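PDB 5UL3: 4'-phospho-dehydrooxetanocin synthase from Bacillus megaterium, which uses cobalamin, a [4Fe-4S] cluster and S-adenosylmethionine to contract the sugar ring of dAMP oxidatively to an oxetane aldehyde in oxetanocin A biosynthesis. Local coordinates for residues 312-317 with 362-367; 175-180 with 207-212. One frame throughout, in Å; residues are numbered along the deposited sequence. Where two conformers were deposited one is given.

Interaction 1 (312-317 with 362-367); sequences GCDYSR and DEEFIG. With SF4 (iron/sulfur cluster), chain B.
Asp-314 and Glu-364 bring two carboxylates together at the loop that carries the cluster ligand Cys-313: OD2 of Asp-314 lies 2.7 Å from OE2 of Glu-364, the group planes turned 64° apart. That approach rests on one of two deposited conformers of Asp-314 and is doubtful to that extent. The setting is the cluster loop of the radical SAM barrel, where Cys-313, Cys-318 and Cys-321 form a CX4CX2C motif after strand 305-311; the facing loop follows strand 357-360.

Firmer evidence comes from the backbone. Asp-314 N donates to Glu-364 OE1 over 2.7 Å with an N-H...O angle of 164°, meeting the syn lone pair of OE1. With CG anti to the backbone N (chi1 177°) and an extended chain beyond it, Glu-364 reaches across to this N-H, while its OE2 makes a salt bridge to Arg-399.

Glu-363 faces the cofactors: OE2 accepts from N29 of cobalamin, and OE1 pairs with Arg-323. OE1 also accepts a hydrogen bond from a water, 2.6 Å away, that accepts from Gly-312 N. A second water accepts from Glu-364 N and lies 2.8 Å from Gly-312 O, to which it can donate, so solvent joins the two loops at two places.

Beyond these bridges, the hydroxyl of Ser-316 donates to Cys-313 O, closing the turn round the cluster ligand, whose SG binds FE4 at 2.3 Å.

Interaction 2 (175-180 with 207-212); sequences DSQPDI and GDLSSI
Ile-180 and Ile-212 lie side by side and point the same way from neighbouring parallel strands, with Ile-180 CG1 4.1 Å from Ile-212 CB. Both side chains meet helix 242-252, Ile-180 at Ile-249 and Ile-212 at Met-251 and Leu-252. The pair marks where strands 180-184 and 212-216 begin to run together in the Rossmann-type cobalamin domain, the starts of the two strands of a beta-alpha-beta unit connected through helix 190-205. Ile-212 N donates to Asp-179 O over 2.9 Å, and the CA-H of Ile-180 faces Ile-212 O, as expected of a parallel bridge.

Ahead of the bridge, side chains take over from backbone pairing. Ser-211 holds OG anti to its carbonyl carbon (chi1 -49°), from where the hydroxyl donates to Pro-178 O over 2.7 Å, approaching from above the carbonyl plane, 44° out of it. A water that accepts from Ser-210 N at 2.9 Å sits within hydrogen-bonding distance of this carbonyl and of Gln-177 OE1, with more acceptors in reach than it has protons.

Gln-177, just past helix 166-176 and with positive phi, bends its chain at chi2 (-64°). Its NE2 reaches Asp-208 O at 2.9 Å, nearly in line with the C=O of Asp-208, and that oxygen lies in the amide plane of Gln-177; NE2 also donates to Leu-174 O. Leu-209 lies obliquely to this chain, its CD2 4.3 Å from Pro-178 CD, and it packs on helices 166-176 and 190-205.

Backbone carbonyls accept every direct hydrogen bond across the contact, from an amide side chain, a hydroxyl and a main-chain N-H in turn. The chemistry therefore implies a join that depends on neutral dipoles and apolar packing, with no ion pair between the segments.

Overall arrangement
The two contacts belong to different domains and do not touch: their centres lie 38 Å apart and their nearest atoms about 24 Å. Interaction 1 is buried, its centre about 13 Å from the chain centre, joining two loops that follow parallel strands of the partial barrel. Interaction 2 is partly buried, about 31 Å from that point, where two strands of the cobalamin-binding domain begin. Chemistry follows place. Carboxylates with arginine partners outside the loops, and a metal thiolate, mark 312-317 with 362-367, whereas neutral hydrogen bonds and aliphatic packing carry 175-180 with 207-212. Water bridges occur in both. Cobalamin relates them: Glu-363 binds it directly, while the Ile-180 side chain stays about 7 Å away.

Interaction 1 (312-317 with 362-367)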
loop_
_atom_site.group_PDB
_atom_site.type_symbol
_atom_site.label_atom_id
_atom_site.label_comp_id
_atom_site.label_asym_id
_atom_site.label_seq_id
_atom_site.Cartn_x
_atom_site.Cartn_y
_atom_site.Cartn_z
ATOM N N GLY A 312 -1.526 10.251 5.615
ATOM C CA GLY A 312 -2.826 10.548 6.188
ATOM C C GLY A 312 -3.907 10.799 5.153
ATOM O O GLY A 312 -3.699 10.767 3.933
ATOM N N CYS A 313 -5.102 11.069 5.678
ATOM C CA CYS A 313 -6.283 11.348 4.877
ATOM C C CYS A 313 -6.979 12.538 5.519
ATOM O O CYS A 313 -7.317 12.475 6.699
ATOM C CB CYS A 313 -7.222 10.149 4.848
ATOM S SG CYS A 313 -8.740 10.461 3.865
ATOM N N ASP A 314 -7.177 13.610 4.757
ATOM C CA ASP A 314 -7.837 14.776 5.335
ATOM C C ASP A 314 -9.331 14.550 5.515
ATOM O O ASP A 314 -9.955 15.253 6.318
ATOM C CB ASP A 314 -7.580 16.022 4.484
ATOM C CG ASP A 314 -7.820 15.793 3.011
ATOM O OD1 ASP A 314 -8.933 15.378 2.629
ATOM O OD2 ASP A 314 -6.886 16.057 2.227
ATOM N N TYR A 315 -9.907 13.569 4.809
ATOM C CA TYR A 315 -11.327 13.253 4.974
ATOM C C TYR A 315 -11.558 12.415 6.227
ATOM O O TYR A 315 -12.225 12.857 7.170
ATOM C CB TYR A 315 -11.855 12.529 3.734
ATOM C CG TYR A 315 -13.331 12.242 3.786
ATOM C CD1 TYR A 315 -14.262 13.283 3.817
ATOM C CD2 TYR A 315 -13.803 10.933 3.772
ATOM C CE1 TYR A 315 -15.636 13.015 3.846
ATOM C CE2 TYR A 315 -15.193 10.667 3.806
ATOM C CZ TYR A 315 -16.081 11.712 3.847
ATOM O OH TYR A 315 -17.440 11.414 3.883
ATOM N N SER A 316 -11.039 11.180 6.233
ATOM C CA SER A 316 -10.935 10.337 7.426
ATOM C C SER A 316 -12.293 9.964 8.019
ATOM O O SER A 316 -12.369 9.564 9.181
ATOM C CB SER A 316 -10.055 11.004 8.495
ATOM O OG SER A 316 -8.669 10.800 8.257
ATOM N N ARG A 317 -13.373 10.038 7.237
ATOM C CA ARG A 317 -14.715 9.817 7.755
ATOM C C ARG A 317 -15.378 8.539 7.282
ATOM O O ARG A 317 -16.507 8.254 7.713
ATOM C CB ARG A 317 -15.610 10.995 7.387
ATOM C CG ARG A 317 -15.278 12.225 8.165
ATOM C CD ARG A 317 -16.143 13.348 7.643
ATOM N NE ARG A 317 -16.093 14.562 8.444
ATOM C CZ ARG A 317 -15.112 15.460 8.406
ATOM N NH1 ARG A 317 -14.027 15.279 7.646
ATOM N NH2 ARG A 317 -15.208 16.544 9.152
ATOM N N ASP A 362 0.441 6.466 -1.211
ATOM C CA ASP A 362 -0.450 7.436 -0.551
ATOM C C ASP A 362 -1.862 6.886 -0.375
ATOM O O ASP A 362 -2.467 6.362 -1.317
ATOM C CB ASP A 362 -0.545 8.727 -1.372
ATOM C CG ASP A 362 0.787 9.330 -1.702
ATOM O OD1 ASP A 362 1.745 8.588 -2.030
ATOM O OD2 ASP A 362 0.861 10.565 -1.710
ATOM N N GLU A 363 -2.410 7.052 0.833
ATOM C CA GLU A 363 -3.853 6.906 0.999
ATOM C C GLU A 363 -4.599 7.932 0.162
ATOM O O GLU A 363 -5.677 7.645 -0.377
ATOM C CB GLU A 363 -4.229 7.061 2.477
ATOM C CG GLU A 363 -3.842 5.872 3.341
ATOM C CD GLU A 363 -4.370 6.021 4.751
ATOM O OE1 GLU A 363 -4.037 7.052 5.378
ATOM O OE2 GLU A 363 -5.153 5.142 5.196
ATOM N N GLU A 364 -4.050 9.139 0.063
ATOM C CA GLU A 364 -4.706 10.295 -0.555
ATOM C C GLU A 364 -3.625 11.071 -1.302
ATOM O O GLU A 364 -2.971 11.959 -0.737
ATOM C CB GLU A 364 -5.402 11.167 0.494
ATOM C CG GLU A 364 -6.042 12.418 -0.083
ATOM C CD GLU A 364 -6.747 13.273 0.964
ATOM O OE1 GLU A 364 -6.449 13.142 2.175
ATOM O OE2 GLU A 364 -7.613 14.076 0.561
ATOM N N PHE A 365 -3.467 10.761 -2.592
ATOM C CA PHE A 365 -2.424 11.404 -3.383
ATOM C C PHE A 365 -2.711 12.890 -3.586
ATOM O O PHE A 365 -1.795 13.718 -3.520
ATOM C CB PHE A 365 -2.290 10.684 -4.729
ATOM C CG PHE A 365 -1.220 11.248 -5.620
ATOM C CD1 PHE A 365 0.124 11.139 -5.271
ATOM C CD2 PHE A 365 -1.547 11.855 -6.825
ATOM C CE1 PHE A 365 1.113 11.645 -6.110
ATOM C CE2 PHE A 365 -0.555 12.357 -7.679
ATOM C CZ PHE A 365 0.776 12.264 -7.312
ATOM N N ILE A 366 -3.978 13.258 -3.803
ATOM C CA ILE A 366 -4.288 14.643 -4.174
ATOM C C ILE A 366 -4.391 15.540 -2.943
ATOM O O ILE A 366 -3.775 16.614 -2.883
ATOM C CB ILE A 366 -5.577 14.687 -5.010
ATOM C CG1 ILE A 366 -5.388 13.862 -6.283
ATOM C CG2 ILE A 366 -5.936 16.120 -5.358
ATOM C CD1 ILE A 366 -6.672 13.553 -6.949
ATOM N N GLY A 367 -5.159 15.128 -1.951
ATOM C CA GLY A 367 -5.147 15.847 -0.688
ATOM C C GLY A 367 -6.016 17.098 -0.674
ATOM O O GLY A 367 -6.808 17.386 -1.587
HETATM FE FE1 SF4 B . -12.100 7.024 3.333
HETATM FE FE2 SF4 B . -10.018 6.480 1.677
HETATM FE FE3 SF4 B . -9.951 5.772 4.375
HETATM FE FE4 SF4 B . -9.751 8.402 3.656
HETATM S S1 SF4 B . -8.246 6.724 3.167
HETATM S S2 SF4 B . -11.071 7.549 5.333
HETATM S S3 SF4 B . -11.188 8.452 1.860
HETATM S S4 SF4 B . -11.362 4.960 2.737
HETATM O O HOH W 1 -1.855 10.107 1.901
HETATM O O HOH W 2 -1.474 7.553 5.332
#

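Interaction 2 (175-180 with 207-212)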
loop_
_atom_site.group_PDB
_atom_site.type_symbol
_atom_site.label_atom_id
_atom_site.label_comp_id
_atom_site.label_asym_id
_atom_site.label_seq_id
_atom_site.Cartn_x
_atom_site.Cartn_y
_atom_site.Cartn_z
ATOM N N ASP A 175 25.309 -11.695 14.016
ATOM C CA ASP A 175 26.497 -11.142 13.377
ATOM C C ASP A 175 26.581 -9.630 13.565
ATOM O O ASP A 175 27.653 -9.104 13.869
ATOM C CB ASP A 175 26.495 -11.502 11.890
ATOM C CG ASP A 175 27.686 -10.908 11.137
ATOM O OD1 ASP A 175 28.831 -11.297 11.429
ATOM O OD2 ASP A 175 27.473 -10.060 10.247
ATOM N N SER A 176 25.463 -8.917 13.399
ATOM C CA SER A 176 25.494 -7.455 13.444
ATOM C C SER A 176 25.471 -6.885 14.862
ATOM O O SER A 176 25.914 -5.744 15.059
ATOM C CB SER A 176 24.316 -6.875 12.653
ATOM O OG SER A 176 23.083 -7.194 13.267
ATOM N N GLN A 177 24.956 -7.626 15.839
ATOM C CA GLN A 177 24.914 -7.184 17.230
ATOM C C GLN A 177 24.227 -5.823 17.391
ATOM O O GLN A 177 24.829 -4.867 17.891
ATOM C CB GLN A 177 26.315 -7.154 17.827
ATOM C CG GLN A 177 26.875 -8.552 18.035
ATOM C CD GLN A 177 26.053 -9.320 19.043
ATOM O OE1 GLN A 177 25.742 -8.808 20.119
ATOM N NE2 GLN A 177 25.677 -10.542 18.698
ATOM N N PRO A 178 22.973 -5.708 16.975
ATOM C CA PRO A 178 22.293 -4.406 17.032
ATOM C C PRO A 178 21.988 -3.993 18.463
ATOM O O PRO A 178 21.839 -4.818 19.364
ATOM C CB PRO A 178 20.998 -4.656 16.246
ATOM C CG PRO A 178 20.735 -6.123 16.432
ATOM C CD PRO A 178 22.100 -6.776 16.461
ATOM N N ASP A 179 21.868 -2.677 18.658
ATOM C CA ASP A 179 21.401 -2.148 19.933
ATOM C C ASP A 179 19.889 -2.054 20.018
ATOM O O ASP A 179 19.334 -2.097 21.119
ATOM C CB ASP A 179 22.004 -0.766 20.164
ATOM C CG ASP A 179 23.504 -0.795 20.085
ATOM O OD1 ASP A 179 24.094 -1.653 20.771
ATOM O OD2 ASP A 179 24.085 -0.041 19.287
ATOM N N ILE A 180 19.217 -1.911 18.880
ATOM C CA ILE A 180 17.759 -1.876 18.808
ATOM C C ILE A 180 17.349 -2.796 17.675
ATOM O O ILE A 180 17.924 -2.720 16.584
ATOM C CB ILE A 180 17.221 -0.454 18.549
ATOM C CG1 ILE A 180 17.619 0.496 19.690
ATOM C CG2 ILE A 180 15.670 -0.483 18.449
ATOM C CD1 ILE A 180 17.449 1.973 19.333
ATOM N N GLY A 207 22.613 -14.549 26.302
ATOM C CA GLY A 207 23.756 -13.667 26.190
ATOM C C GLY A 207 24.333 -13.520 24.798
ATOM O O GLY A 207 25.456 -13.028 24.664
ATOM N N ASP A 208 23.604 -13.920 23.758
ATOM C CA ASP A 208 24.071 -13.766 22.380
ATOM C C ASP A 208 23.673 -12.431 21.754
ATOM O O ASP A 208 24.284 -12.024 20.755
ATOM C CB ASP A 208 23.516 -14.887 21.505
ATOM C CG ASP A 208 23.977 -16.260 21.962
ATOM O OD1 ASP A 208 25.142 -16.367 22.407
ATOM O OD2 ASP A 208 23.173 -17.217 21.883
ATOM N N LEU A 209 22.652 -11.774 22.301
ATOM C CA LEU A 209 22.161 -10.477 21.843
ATOM C C LEU A 209 21.862 -9.625 23.065
ATOM O O LEU A 209 21.496 -10.144 24.120
ATOM C CB LEU A 209 20.854 -10.585 21.018
ATOM C CG LEU A 209 20.821 -11.268 19.654
ATOM C CD1 LEU A 209 19.373 -11.456 19.178
ATOM C CD2 LEU A 209 21.639 -10.490 18.638
ATOM N N SER A 210 21.995 -8.311 22.917
ATOM C CA SER A 210 21.493 -7.387 23.932
ATOM C C SER A 210 20.928 -6.175 23.205
ATOM O O SER A 210 21.683 -5.380 22.639
ATOM C CB SER A 210 22.584 -6.993 24.929
ATOM O OG SER A 210 23.028 -8.137 25.651
ATOM N N SER A 211 19.605 -6.050 23.207
ATOM C CA SER A 211 18.935 -5.055 22.383
ATOM C C SER A 211 17.625 -4.627 23.023
ATOM O O SER A 211 16.925 -5.422 23.662
ATOM C CB SER A 211 18.649 -5.594 20.971
ATOM O OG SER A 211 19.787 -6.192 20.374
ATOM N N ILE A 212 17.308 -3.346 22.832
ATOM C CA ILE A 212 15.929 -2.888 22.932
ATOM C C ILE A 212 15.141 -3.496 21.784
ATOM O O ILE A 212 15.559 -3.412 20.621
ATOM C CB ILE A 212 15.879 -1.354 22.866
ATOM C CG1 ILE A 212 16.671 -0.730 24.013
ATOM C CG2 ILE A 212 14.406 -0.864 22.846
ATOM C CD1 ILE A 212 16.829 0.782 23.856
HETATM O O HOH W 3 23.168 -7.400 20.383
#